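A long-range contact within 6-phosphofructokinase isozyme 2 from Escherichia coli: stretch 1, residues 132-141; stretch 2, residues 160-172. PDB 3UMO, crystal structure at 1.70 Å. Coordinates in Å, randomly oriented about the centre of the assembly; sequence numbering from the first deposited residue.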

# COMPACT_ATOMS: atom_id res chain seq x y z
N ALA A 132 -33.32 -3.98 -34.51
CA ALA A 132 -32.68 -3.14 -33.50
C ALA A 132 -31.55 -3.88 -32.79
O ALA A 132 -31.47 -5.11 -32.84
CB ALA A 132 -33.69 -2.63 -32.49
N ILE A 133 -30.69 -3.11 -32.13
CA ILE A 133 -29.53 -3.66 -31.45
C ILE A 133 -29.72 -3.65 -29.94
O ILE A 133 -30.17 -2.66 -29.37
CB ILE A 133 -28.26 -2.88 -31.84
CG1 ILE A 133 -27.97 -3.07 -33.33
CG2 ILE A 133 -27.06 -3.31 -31.01
CD1 ILE A 133 -26.90 -2.15 -33.87
N LEU A 134 -29.38 -4.78 -29.31
CA LEU A 134 -29.40 -4.90 -27.86
C LEU A 134 -28.00 -5.22 -27.34
O LEU A 134 -27.41 -6.23 -27.71
CB LEU A 134 -30.36 -5.99 -27.41
CG LEU A 134 -30.32 -6.24 -25.90
CD1 LEU A 134 -30.83 -5.01 -25.17
CD2 LEU A 134 -31.14 -7.48 -25.53
N VAL A 135 -27.48 -4.36 -26.48
CA VAL A 135 -26.19 -4.60 -25.86
C VAL A 135 -26.37 -5.14 -24.45
O VAL A 135 -26.83 -4.42 -23.56
CB VAL A 135 -25.33 -3.32 -25.80
CG1 VAL A 135 -23.94 -3.63 -25.22
CG2 VAL A 135 -25.21 -2.69 -27.17
N ILE A 136 -26.00 -6.40 -24.25
CA ILE A 136 -26.05 -7.01 -22.93
C ILE A 136 -24.65 -6.90 -22.32
O ILE A 136 -23.72 -7.57 -22.76
CB ILE A 136 -26.48 -8.49 -23.01
CG1 ILE A 136 -27.79 -8.61 -23.79
CG2 ILE A 136 -26.65 -9.07 -21.61
CD1 ILE A 136 -27.66 -9.42 -25.06
N SER A 137 -24.51 -6.05 -21.31
CA SER A 137 -23.19 -5.76 -20.75
C SER A 137 -23.18 -5.71 -19.23
O SER A 137 -24.04 -5.09 -18.60
CB SER A 137 -22.66 -4.43 -21.31
OG SER A 137 -21.46 -4.06 -20.64
N GLY A 138 -22.20 -6.38 -18.63
CA GLY A 138 -22.02 -6.32 -17.19
C GLY A 138 -22.08 -7.69 -16.56
O GLY A 138 -22.28 -8.70 -17.25
N SER A 139 -21.92 -7.73 -15.25
CA SER A 139 -21.93 -8.98 -14.49
C SER A 139 -23.32 -9.58 -14.37
O SER A 139 -24.33 -8.93 -14.66
CB SER A 139 -21.35 -8.75 -13.10
OG SER A 139 -22.13 -7.81 -12.36
N LEU A 140 -23.37 -10.84 -13.93
CA LEU A 140 -24.63 -11.53 -13.66
C LEU A 140 -24.94 -11.47 -12.17
O LEU A 140 -24.14 -11.93 -11.35
CB LEU A 140 -24.53 -13.00 -14.11
CG LEU A 140 -25.85 -13.77 -14.05
CD1 LEU A 140 -26.77 -13.30 -15.17
CD2 LEU A 140 -25.63 -15.28 -14.13
N PRO A 141 -26.10 -10.89 -11.82
CA PRO A 141 -26.46 -10.72 -10.41
C PRO A 141 -26.92 -12.03 -9.79
O PRO A 141 -27.26 -12.95 -10.53
CB PRO A 141 -27.64 -9.73 -10.48
CG PRO A 141 -28.27 -10.03 -11.79
CD PRO A 141 -27.12 -10.34 -12.72
N GLY A 160 -35.20 -11.26 -34.54
CA GLY A 160 -34.44 -10.27 -35.28
C GLY A 160 -33.74 -9.21 -34.47
O GLY A 160 -33.25 -8.24 -35.03
N ILE A 161 -33.68 -9.38 -33.15
CA ILE A 161 -32.91 -8.46 -32.32
C ILE A 161 -31.43 -8.81 -32.42
O ILE A 161 -31.04 -9.96 -32.19
CB ILE A 161 -33.35 -8.48 -30.85
CG1 ILE A 161 -34.82 -8.07 -30.75
CG2 ILE A 161 -32.47 -7.55 -30.02
CD1 ILE A 161 -35.43 -8.30 -29.38
N ARG A 162 -30.60 -7.83 -32.78
CA ARG A 162 -29.18 -8.06 -32.96
C ARG A 162 -28.45 -7.88 -31.63
O ARG A 162 -28.48 -6.80 -31.05
CB ARG A 162 -28.62 -7.12 -34.04
CG ARG A 162 -29.29 -7.30 -35.41
CD ARG A 162 -28.92 -6.17 -36.37
NE ARG A 162 -27.57 -6.32 -36.92
CZ ARG A 162 -26.93 -5.36 -37.59
NH1 ARG A 162 -27.50 -4.18 -37.79
NH2 ARG A 162 -25.71 -5.59 -38.05
N CYS A 163 -27.82 -8.94 -31.14
CA CYS A 163 -27.25 -8.92 -29.79
C CYS A 163 -25.74 -8.72 -29.74
O CYS A 163 -24.98 -9.37 -30.47
CB CYS A 163 -27.64 -10.20 -29.04
SG CYS A 163 -29.42 -10.35 -28.76
N ILE A 164 -25.32 -7.80 -28.87
CA ILE A 164 -23.91 -7.55 -28.60
C ILE A 164 -23.68 -7.90 -27.14
O ILE A 164 -24.48 -7.54 -26.28
CB ILE A 164 -23.57 -6.08 -28.87
CG1 ILE A 164 -23.74 -5.76 -30.36
CG2 ILE A 164 -22.16 -5.74 -28.39
CD1 ILE A 164 -23.56 -4.29 -30.70
N VAL A 165 -22.60 -8.63 -26.87
CA VAL A 165 -22.36 -9.12 -25.51
C VAL A 165 -21.01 -8.67 -24.97
O VAL A 165 -19.99 -8.79 -25.64
CB VAL A 165 -22.44 -10.66 -25.45
CG1 VAL A 165 -22.13 -11.17 -24.04
CG2 VAL A 165 -23.81 -11.16 -25.92
N ASP A 166 -21.01 -8.13 -23.75
CA ASP A 166 -19.77 -7.82 -23.04
C ASP A 166 -19.94 -8.28 -21.59
O ASP A 166 -20.66 -7.65 -20.82
CB ASP A 166 -19.47 -6.33 -23.11
CG ASP A 166 -18.16 -5.96 -22.43
OD1 ASP A 166 -17.81 -4.76 -22.45
OD2 ASP A 166 -17.47 -6.85 -21.89
N SER A 167 -19.31 -9.39 -21.24
CA SER A 167 -19.45 -9.92 -19.89
C SER A 167 -18.22 -10.73 -19.54
O SER A 167 -17.18 -10.60 -20.18
CB SER A 167 -20.71 -10.78 -19.79
OG SER A 167 -21.03 -11.07 -18.44
N SER A 168 -18.32 -11.56 -18.51
CA SER A 168 -17.18 -12.37 -18.11
C SER A 168 -17.62 -13.66 -17.44
O SER A 168 -18.81 -13.86 -17.18
CB SER A 168 -16.26 -11.59 -17.16
OG SER A 168 -16.92 -11.30 -15.93
N GLY A 169 -16.65 -14.52 -17.16
CA GLY A 169 -16.89 -15.78 -16.47
C GLY A 169 -17.93 -16.66 -17.14
O GLY A 169 -18.03 -16.68 -18.38
N GLU A 170 -18.69 -17.37 -16.33
CA GLU A 170 -19.69 -18.31 -16.83
C GLU A 170 -20.82 -17.61 -17.60
O GLU A 170 -21.43 -18.20 -18.49
CB GLU A 170 -20.28 -19.12 -15.66
CG GLU A 170 -19.26 -19.86 -14.82
CD GLU A 170 -19.90 -20.68 -13.71
OE1 GLU A 170 -19.77 -21.92 -13.75
OE2 GLU A 170 -20.53 -20.08 -12.81
N ALA A 171 -21.08 -16.35 -17.25
CA ALA A 171 -22.09 -15.56 -17.93
C ALA A 171 -21.73 -15.34 -19.41
O ALA A 171 -22.60 -15.41 -20.28
CB ALA A 171 -22.30 -14.22 -17.22
N LEU A 172 -20.46 -15.07 -19.68
CA LEU A 172 -20.02 -14.86 -21.06
C LEU A 172 -20.16 -16.14 -21.89
O LEU A 172 -20.65 -16.12 -23.02
CB LEU A 172 -18.57 -14.35 -21.10
CG LEU A 172 -17.97 -14.08 -22.48
CD1 LEU A 172 -18.76 -13.01 -23.24
CD2 LEU A 172 -16.51 -13.66 -22.35
O HOH W 1 -19.70 -2.81 -22.16

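Residues 133-137 and 162-166 are neighbouring strands running parallel in one sheet: their N-to-C directions differ by 19°, their axes approach to 4.7 Å, and the residues pair in unbroken register from Ile133 with Arg162 to Ser137 with Asp166. Six backbone hydrogen bonds hold this register, alternating in direction. Arg162 N donates to Ala132 O (2.9 Å), Leu134 N to Arg162 O (2.8 Å), Ile164 N to Leu134 O (2.9 Å), Ile136 N to Ile164 O (2.8 Å), Asp166 N to Ile136 O (2.9 Å) and Gly138 N to Asp166 O (3.0 Å). Their N-H...O angles of 156-171° are close to linear. Between these bonds, CA-H...O contacts bring in the residues whose amides are not used across this pair, as where Val135 CA lies 3.4 Å from Ile164 O.

Ile164 has the largest covered area, 80 Å². Both its amide and its carbonyl are bonded across the pair, and its side chain shares a sheet face with those of Ile133 and Val135. With chi1 at -65° (m) and chi2 at 174° (t), its CD1 comes 3.6 Å from Ile133 CG2, while its CB lies 4.1 Å from Val135 CG2. These are apolar contacts at van der Waals distance, made by branched side chains that are buried in the assembly.

Ile136, with 71 Å² covered, plays the corresponding part on the face it shares with Leu134, Cys163 and Val165. Its CD1 reaches both neighbours on the other strand, 4.1 Å from Cys163 CB and 4.3 Å from Val165 CG2. The chi2 of 117° lies between the usual wells.

Arg162 has 64 Å² covered, on the Ile164 face. Besides its two backbone bonds, its aliphatic base packs beside Ile133, with Arg162 CB 4.2 Å from Ile133 CG1. The guanidinium sits obliquely to Ile133 CD1, and its NE and NH2 are hydrogen-bonded elsewhere in the structure.

Polar chemistry takes over at the C-terminal end of the pairing. A water accepts from Ser137 OG at 2.6 Å and donates to Asp166 OD1 at 2.7 Å, bridging side chains on the same face. Ser167 OG then donates to Gly138 O (2.9 Å), adding a side-chain bond just beyond the strands. At phi/psi 122/180, a CB on Gly138 would be jammed against the preceding carbonyl oxygen, so the backbone there calls for glycine. Farther on, Leu140 CB meets Ala171 CB at 4.0 Å, an apolar contact between the loop and the helix.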